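Local coordinates for HTH cro/C1-type domain-containing protein (Pseudomonas aeruginosa PAO1, PDB 7CSV) that is the antitoxin HigA, a dimeric helix-turn-helix regulator that recognises specific pseudopalindromic DNA motifs, at residues D24-P27 and A28-A31; K35-A38 and P39-N42; S66-F69 and W70-Q74. All coordinates share one frame; numbering follows the deposited sequence.

Contact 1: residues D24-P27 and A28-A31; sequences DISP and AALA
Ser26 OG accepts the backbone N-H of Ala29 at 2.9 Å, OG to N, and at 164° the bond is close to straight. This is a side-chain cap on helix 27-34, with Ser26 at the N-cap position. The torsion explains the reach: with chi1 at 79°, OG stands between the backbone N and the carbonyl carbon of its own residue, which points it at the amide of Ala29. OG also touches the Ala29 methyl, 3.3 Å to CB.

Two main-chain bonds carry on from there. Leu30 N donates to Ser26 O over 2.9 Å, and Ala31 N donates to Pro27 O. The cap residue thus takes two amides of the first turn, one on its side chain and one on its carbonyl. Pro27, in the first helical position, has no N-H to offer and needs no acceptor there.

The apolar part comes from Ile25, just before the cap. Its CG2 branch, anti to the backbone N, reaches forward onto the first turn, to Ala29 CB at 3.9 Å and Leu30 CB at 4.0 Å. Ile25 and Leu30 both rest on Tyr62 and Phe63 of helix 53-63 and on Leu20 of helix 11-23, while Leu97 of the second subunit packs on Ile25. Ile25 at N' against Leu30 at N4, around a serine N-cap, is a hydrophobic staple; it opens helix 27-34, the first helix of the helix-turn-helix in this Cro/C1-type fold.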
loop_
_atom_site.group_PDB
_atom_site.type_symbol
_atom_site.label_atom_id
_atom_site.label_comp_id
_atom_site.label_asym_id
_atom_site.label_seq_id
_atom_site.Cartn_x
_atom_site.Cartn_y
_atom_site.Cartn_z
ATOM N N ASP A 24 -17.017 6.302 19.810
ATOM C CA ASP A 24 -16.627 7.131 20.957
ATOM C C ASP A 24 -15.343 6.615 21.609
ATOM O O ASP A 24 -15.220 6.563 22.835
ATOM C CB ASP A 24 -17.760 7.225 21.986
ATOM C CG ASP A 24 -17.592 8.395 22.943
ATOM O OD1 ASP A 24 -16.593 9.141 22.823
ATOM O OD2 ASP A 24 -18.460 8.563 23.826
ATOM N N ILE A 25 -14.371 6.236 20.787
ATOM C CA ILE A 25 -13.079 5.758 21.264
ATOM C C ILE A 25 -12.038 6.850 21.070
ATOM O O ILE A 25 -11.892 7.400 19.970
ATOM C CB ILE A 25 -12.653 4.470 20.538
ATOM C CG1 ILE A 25 -13.676 3.363 20.767
ATOM C CG2 ILE A 25 -11.267 4.058 20.985
ATOM C CD1 ILE A 25 -13.466 2.159 19.870
ATOM N N SER A 26 -11.302 7.157 22.133
ATOM C CA SER A 26 -10.188 8.074 22.032
ATOM C C SER A 26 -9.003 7.391 21.352
ATOM O O SER A 26 -8.886 6.162 21.374
ATOM C CB SER A 26 -9.776 8.559 23.416
ATOM O OG SER A 26 -8.992 7.572 24.071
ATOM N N PRO A 27 -8.104 8.170 20.745
ATOM C CA PRO A 27 -6.898 7.557 20.169
ATOM C C PRO A 27 -6.088 6.778 21.190
ATOM O O PRO A 27 -5.573 5.698 20.874
ATOM C CB PRO A 27 -6.126 8.762 19.620
ATOM C CG PRO A 27 -7.190 9.756 19.304
ATOM C CD PRO A 27 -8.203 9.602 20.407
ATOM N N ALA A 28 -5.983 7.295 22.419
ATOM C CA ALA A 28 -5.246 6.593 23.466
ATOM C C ALA A 28 -5.914 5.276 23.832
ATOM O O ALA A 28 -5.229 4.261 24.029
ATOM C CB ALA A 28 -5.110 7.487 24.699
ATOM N N ALA A 29 -7.247 5.270 23.946
ATOM C CA ALA A 29 -7.963 4.031 24.225
ATOM C C ALA A 29 -7.778 3.028 23.095
ATOM O O ALA A 29 -7.705 1.816 23.333
ATOM C CB ALA A 29 -9.447 4.325 24.450
ATOM N N LEU A 30 -7.705 3.518 21.851
ATOM C CA LEU A 30 -7.436 2.624 20.733
ATOM C C LEU A 30 -6.030 2.047 20.822
ATOM O O LEU A 30 -5.834 0.848 20.598
ATOM C CB LEU A 30 -7.620 3.360 19.402
ATOM C CG LEU A 30 -7.268 2.524 18.165
ATOM C CD1 LEU A 30 -8.181 1.324 18.051
ATOM C CD2 LEU A 30 -7.339 3.357 16.889
ATOM N N ALA A 31 -5.039 2.878 21.168
ATOM C CA ALA A 31 -3.674 2.375 21.290
ATOM C C ALA A 31 -3.579 1.284 22.347
ATOM O O ALA A 31 -2.921 0.258 22.135
ATOM C CB ALA A 31 -2.714 3.515 21.608
#

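Contact 2: residues K35-A38 and P39-N42; sequences KVSA and PTVN
Ser37 OG and Thr40 OG1 lie 2.6 Å apart in a short hydroxyl-to-hydroxyl hydrogen bond, and either could be the donor. Both side chains are turned to meet. OG of Ser37 sits between its own backbone N and carbonyl carbon (chi1 87°), while Thr40 holds OG1 beside its backbone N (chi1 -54°). A second link joins the same two residues in the main chain, where Thr40 N makes a weak, bent hydrogen bond (127°) to Ser37 O over 2.9 Å. The two residues face each other across the first turn through this bond and the hydroxyl pair, with Ser37 at the N-cap and Thr40 three residues on.

This is the start of helix 38-45, which in a Cro/C1-type helix-turn-helix is the second helix of the motif, the one that normally enters the major groove; a DNA-reading role here is probable. An i to i+4 bond runs from Asn42 N to Ala38 O at 2.8 Å, nearly along the C=O axis.

Val36 and Val41, at N' and N4 around the Ser37 cap, form a hydrophobic staple: CG2 of Val36 meets CG2 of Val41 at 3.8 Å, the two side chains crossing at about a right angle. Val41 is buried and continues onto Pro27, Leu30 and Ala31 of helix 27-34, whereas Val36 turns to Met55 and Arg58 of helix 53-63.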
loop_
_atom_site.group_PDB
_atom_site.type_symbol
_atom_site.label_atom_id
_atom_site.label_comp_id
_atom_site.label_asym_id
_atom_site.label_seq_id
_atom_site.Cartn_x
_atom_site.Cartn_y
_atom_site.Cartn_z
ATOM N N LYS A 35 -2.528 -2.639 21.618
ATOM C CA LYS A 35 -1.223 -2.955 22.196
ATOM C C LYS A 35 -0.096 -2.286 21.407
ATOM O O LYS A 35 0.931 -2.891 21.097
ATOM C CB LYS A 35 -1.012 -4.471 22.298
ATOM C CG LYS A 35 -2.207 -5.242 22.893
ATOM C CD LYS A 35 -2.633 -4.685 24.250
ATOM C CE LYS A 35 -4.013 -5.189 24.659
ATOM N NZ LYS A 35 -4.497 -4.499 25.899
ATOM N N VAL A 36 -0.301 -1.010 21.082
ATOM C CA VAL A 36 0.713 -0.166 20.466
ATOM C C VAL A 36 0.858 1.090 21.316
ATOM O O VAL A 36 -0.007 1.420 22.132
ATOM C CB VAL A 36 0.370 0.201 19.002
ATOM C CG1 VAL A 36 0.281 -1.063 18.154
ATOM C CG2 VAL A 36 -0.939 0.946 18.951
ATOM N N SER A 37 1.982 1.776 21.132
ATOM C CA SER A 37 2.214 3.020 21.854
ATOM C C SER A 37 1.211 4.081 21.422
ATOM O O SER A 37 0.830 4.155 20.251
ATOM C CB SER A 37 3.637 3.511 21.610
ATOM O OG SER A 37 3.695 4.312 20.441
ATOM N N ALA A 38 0.779 4.904 22.378
ATOM C CA ALA A 38 -0.191 5.949 22.059
ATOM C C ALA A 38 0.301 6.918 20.991
ATOM O O ALA A 38 -0.515 7.307 20.137
ATOM C CB ALA A 38 -0.598 6.703 23.334
ATOM N N PRO A 39 1.572 7.348 20.967
ATOM C CA PRO A 39 2.015 8.184 19.841
ATOM C C PRO A 39 1.888 7.494 18.494
ATOM O O PRO A 39 1.719 8.182 17.480
ATOM C CB PRO A 39 3.479 8.496 20.192
ATOM C CG PRO A 39 3.525 8.407 21.680
ATOM C CD PRO A 39 2.604 7.275 22.023
ATOM N N THR A 40 1.944 6.157 18.447
ATOM C CA THR A 40 1.723 5.458 17.182
ATOM C C THR A 40 0.350 5.798 16.612
ATOM O O THR A 40 0.231 6.233 15.460
ATOM C CB THR A 40 1.871 3.946 17.370
ATOM O OG1 THR A 40 3.140 3.652 17.967
ATOM C CG2 THR A 40 1.777 3.228 16.020
ATOM N N VAL A 41 -0.698 5.642 17.421
ATOM C CA VAL A 41 -2.035 6.001 16.969
ATOM C C VAL A 41 -2.170 7.512 16.842
ATOM O O VAL A 41 -2.826 8.015 15.921
ATOM C CB VAL A 41 -3.094 5.432 17.929
ATOM C CG1 VAL A 41 -4.470 5.923 17.543
ATOM C CG2 VAL A 41 -3.035 3.906 17.954
ATOM N N ASN A 42 -1.569 8.260 17.772
ATOM C CA ASN A 42 -1.658 9.715 17.712
ATOM C C ASN A 42 -1.115 10.245 16.391
ATOM O O ASN A 42 -1.720 11.133 15.780
ATOM C CB ASN A 42 -0.897 10.350 18.875
ATOM C CG ASN A 42 -1.673 10.307 20.191
ATOM O OD1 ASN A 42 -2.884 10.089 20.214
ATOM N ND2 ASN A 42 -0.968 10.533 21.290
#

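Contact 3: residues S66-F69 and W70-Q74; sequences SAQF and WMNLQ
Phe69 and Trp70, neighbours in the chain, set their rings almost perpendicular. The phenyl edge is directed at the face of the indole in a T-shaped (edge-to-face) pair, with planes at 88° and 4.9 Å between the centroids of the phenyl and the five-membered ring. Phe69 CD2 leads the approach: it stands 3.6 Å above the indole plane, offset toward the rim, while CE2 follows over the six-membered part. The first torsions bring the two together, for Phe69 has CG anti to the backbone N (chi1 170°) and Trp70 has CG beside its own N (chi1 -63°).

One turn later Leu73 adds its CD1 to the phenyl ring as an off-centre CH-pi contact, 4.2 Å from CD1 to the ring centroid. The buried indole packs on Phe19 and Leu15 of helix 11-23 and on Ala56 and Leu59 of helix 53-63, and its NE1 makes a weak hydrogen bond to Thr65 OG1.

Another side of the helix carries Gln68, bent at chi2 so that its amide swings back toward Met71; OE1 comes 3.9 Å from Met71 CB. NE2 hydrogen-bonds to OE2 of Glu76 and OE1 to OG of Ser75, both of the second subunit.

In the main chain Asn72 N donates to Gln68 O at 2.7 Å and Leu73 N to Phe69 O. Ser66 OG accepts Phe69 N at 2.9 Å, a serine N-cap. The arrangement is that of a long helix whose first turns close the helix-turn-helix core with aromatic rings, while Ala67, Gln68, Met71 and Asn72 meet the second subunit at the dimer interface.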
loop_
_atom_site.group_PDB
_atom_site.type_symbol
_atom_site.label_atom_id
_atom_site.label_comp_id
_atom_site.label_asym_id
_atom_site.label_seq_id
_atom_site.Cartn_x
_atom_site.Cartn_y
_atom_site.Cartn_z
ATOM N N SER A 66 -11.179 -6.135 6.964
ATOM C CA SER A 66 -9.966 -6.733 6.438
ATOM C C SER A 66 -8.787 -5.804 6.712
ATOM O O SER A 66 -8.945 -4.597 6.919
ATOM C CB SER A 66 -10.092 -6.994 4.936
ATOM O OG SER A 66 -10.041 -5.763 4.224
ATOM N N ALA A 67 -7.587 -6.382 6.725
ATOM C CA ALA A 67 -6.402 -5.541 6.803
ATOM C C ALA A 67 -6.211 -4.755 5.515
ATOM O O ALA A 67 -5.722 -3.622 5.550
ATOM C CB ALA A 67 -5.170 -6.393 7.103
ATOM N N GLN A 68 -6.634 -5.326 4.386
ATOM C CA GLN A 68 -6.505 -4.647 3.102
ATOM C C GLN A 68 -7.329 -3.372 3.042
ATOM O O GLN A 68 -6.960 -2.442 2.319
ATOM C CB GLN A 68 -6.907 -5.589 1.972
ATOM C CG GLN A 68 -5.821 -6.582 1.613
ATOM C CD GLN A 68 -4.786 -6.017 0.645
ATOM O OE1 GLN A 68 -4.536 -4.805 0.592
ATOM N NE2 GLN A 68 -4.186 -6.896 -0.128
ATOM N N PHE A 69 -8.461 -3.325 3.749
ATOM C CA PHE A 69 -9.247 -2.093 3.813
ATOM C C PHE A 69 -8.361 -0.916 4.187
ATOM O O PHE A 69 -8.368 0.124 3.517
ATOM C CB PHE A 69 -10.392 -2.251 4.823
ATOM C CG PHE A 69 -11.126 -0.961 5.134
ATOM C CD1 PHE A 69 -12.110 -0.472 4.271
ATOM C CD2 PHE A 69 -10.838 -0.245 6.285
ATOM C CE1 PHE A 69 -12.790 0.715 4.567
ATOM C CE2 PHE A 69 -11.511 0.936 6.593
ATOM C CZ PHE A 69 -12.490 1.414 5.735
ATOM N N TRP A 70 -7.554 -1.085 5.241
ATOM C CA TRP A 70 -6.676 -0.011 5.693
ATOM C C TRP A 70 -5.516 0.202 4.741
ATOM O O TRP A 70 -5.112 1.344 4.509
ATOM C CB TRP A 70 -6.163 -0.316 7.097
ATOM C CG TRP A 70 -7.291 -0.363 8.045
ATOM C CD1 TRP A 70 -7.932 -1.474 8.495
ATOM C CD2 TRP A 70 -7.972 0.755 8.606
ATOM N NE1 TRP A 70 -8.953 -1.119 9.337
ATOM C CE2 TRP A 70 -9.004 0.244 9.425
ATOM C CE3 TRP A 70 -7.798 2.137 8.517
ATOM C CZ2 TRP A 70 -9.867 1.070 10.147
ATOM C CZ3 TRP A 70 -8.659 2.960 9.233
ATOM C CH2 TRP A 70 -9.673 2.421 10.043
ATOM N N MET A 71 -4.955 -0.878 4.194
ATOM C CA MET A 71 -3.834 -0.705 3.281
ATOM C C MET A 71 -4.291 -0.059 1.989
ATOM O O MET A 71 -3.510 0.653 1.352
ATOM C CB MET A 71 -3.157 -2.033 2.978
ATOM C CG MET A 71 -2.456 -2.625 4.192
ATOM S SD MET A 71 -1.138 -1.630 4.897
ATOM C CE MET A 71 0.177 -1.986 3.726
ATOM N N ASN A 72 -5.541 -0.308 1.587
ATOM C CA ASN A 72 -6.063 0.336 0.381
ATOM C C ASN A 72 -6.239 1.833 0.600
ATOM O O ASN A 72 -5.968 2.635 -0.303
ATOM C CB ASN A 72 -7.392 -0.307 -0.035
ATOM C CG ASN A 72 -7.229 -1.720 -0.604
ATOM O OD1 ASN A 72 -6.127 -2.135 -0.991
ATOM N ND2 ASN A 72 -8.337 -2.458 -0.663
ATOM N N LEU A 73 -6.684 2.237 1.798
ATOM C CA LEU A 73 -6.754 3.666 2.095
ATOM C C LEU A 73 -5.364 4.282 2.088
ATOM O O LEU A 73 -5.164 5.393 1.578
ATOM C CB LEU A 73 -7.416 3.896 3.451
ATOM C CG LEU A 73 -8.875 3.467 3.584
ATOM C CD1 LEU A 73 -9.343 3.666 5.020
ATOM C CD2 LEU A 73 -9.739 4.256 2.605
ATOM N N GLN A 74 -4.389 3.560 2.636
ATOM C CA GLN A 74 -3.022 4.057 2.661
ATOM C C GLN A 74 -2.460 4.192 1.254
ATOM O O GLN A 74 -1.823 5.200 0.924
ATOM C CB GLN A 74 -2.147 3.123 3.500
ATOM C CG GLN A 74 -0.677 3.550 3.529
ATOM C CD GLN A 74 -0.485 4.883 4.193
ATOM O OE1 GLN A 74 -1.122 5.187 5.203
ATOM N NE2 GLN A 74 0.391 5.712 3.623
#

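All three contacts are local helix starts, in series along the chain with none crossing or enclosing another. Contact 1 closes the turn between helix 11-23 and helix 27-34; contact 2 does the same between helix 27-34 and helix 38-45. Their centres are 9 Å apart and they touch: Ala31 O and Val36 N probably share a hydrogen bond at 3.1 Å, and the Ala31 methyl packs on Ala38, so the turn of the helix-turn-helix is held from both helices. Contact 3, at the start of helix 67-93, stays apart, about 7 Å from contact 1 at the nearest atoms. Helices 11-23 and 53-63 bridge contacts 1 and 3; contact 2 packs on helix 53-63.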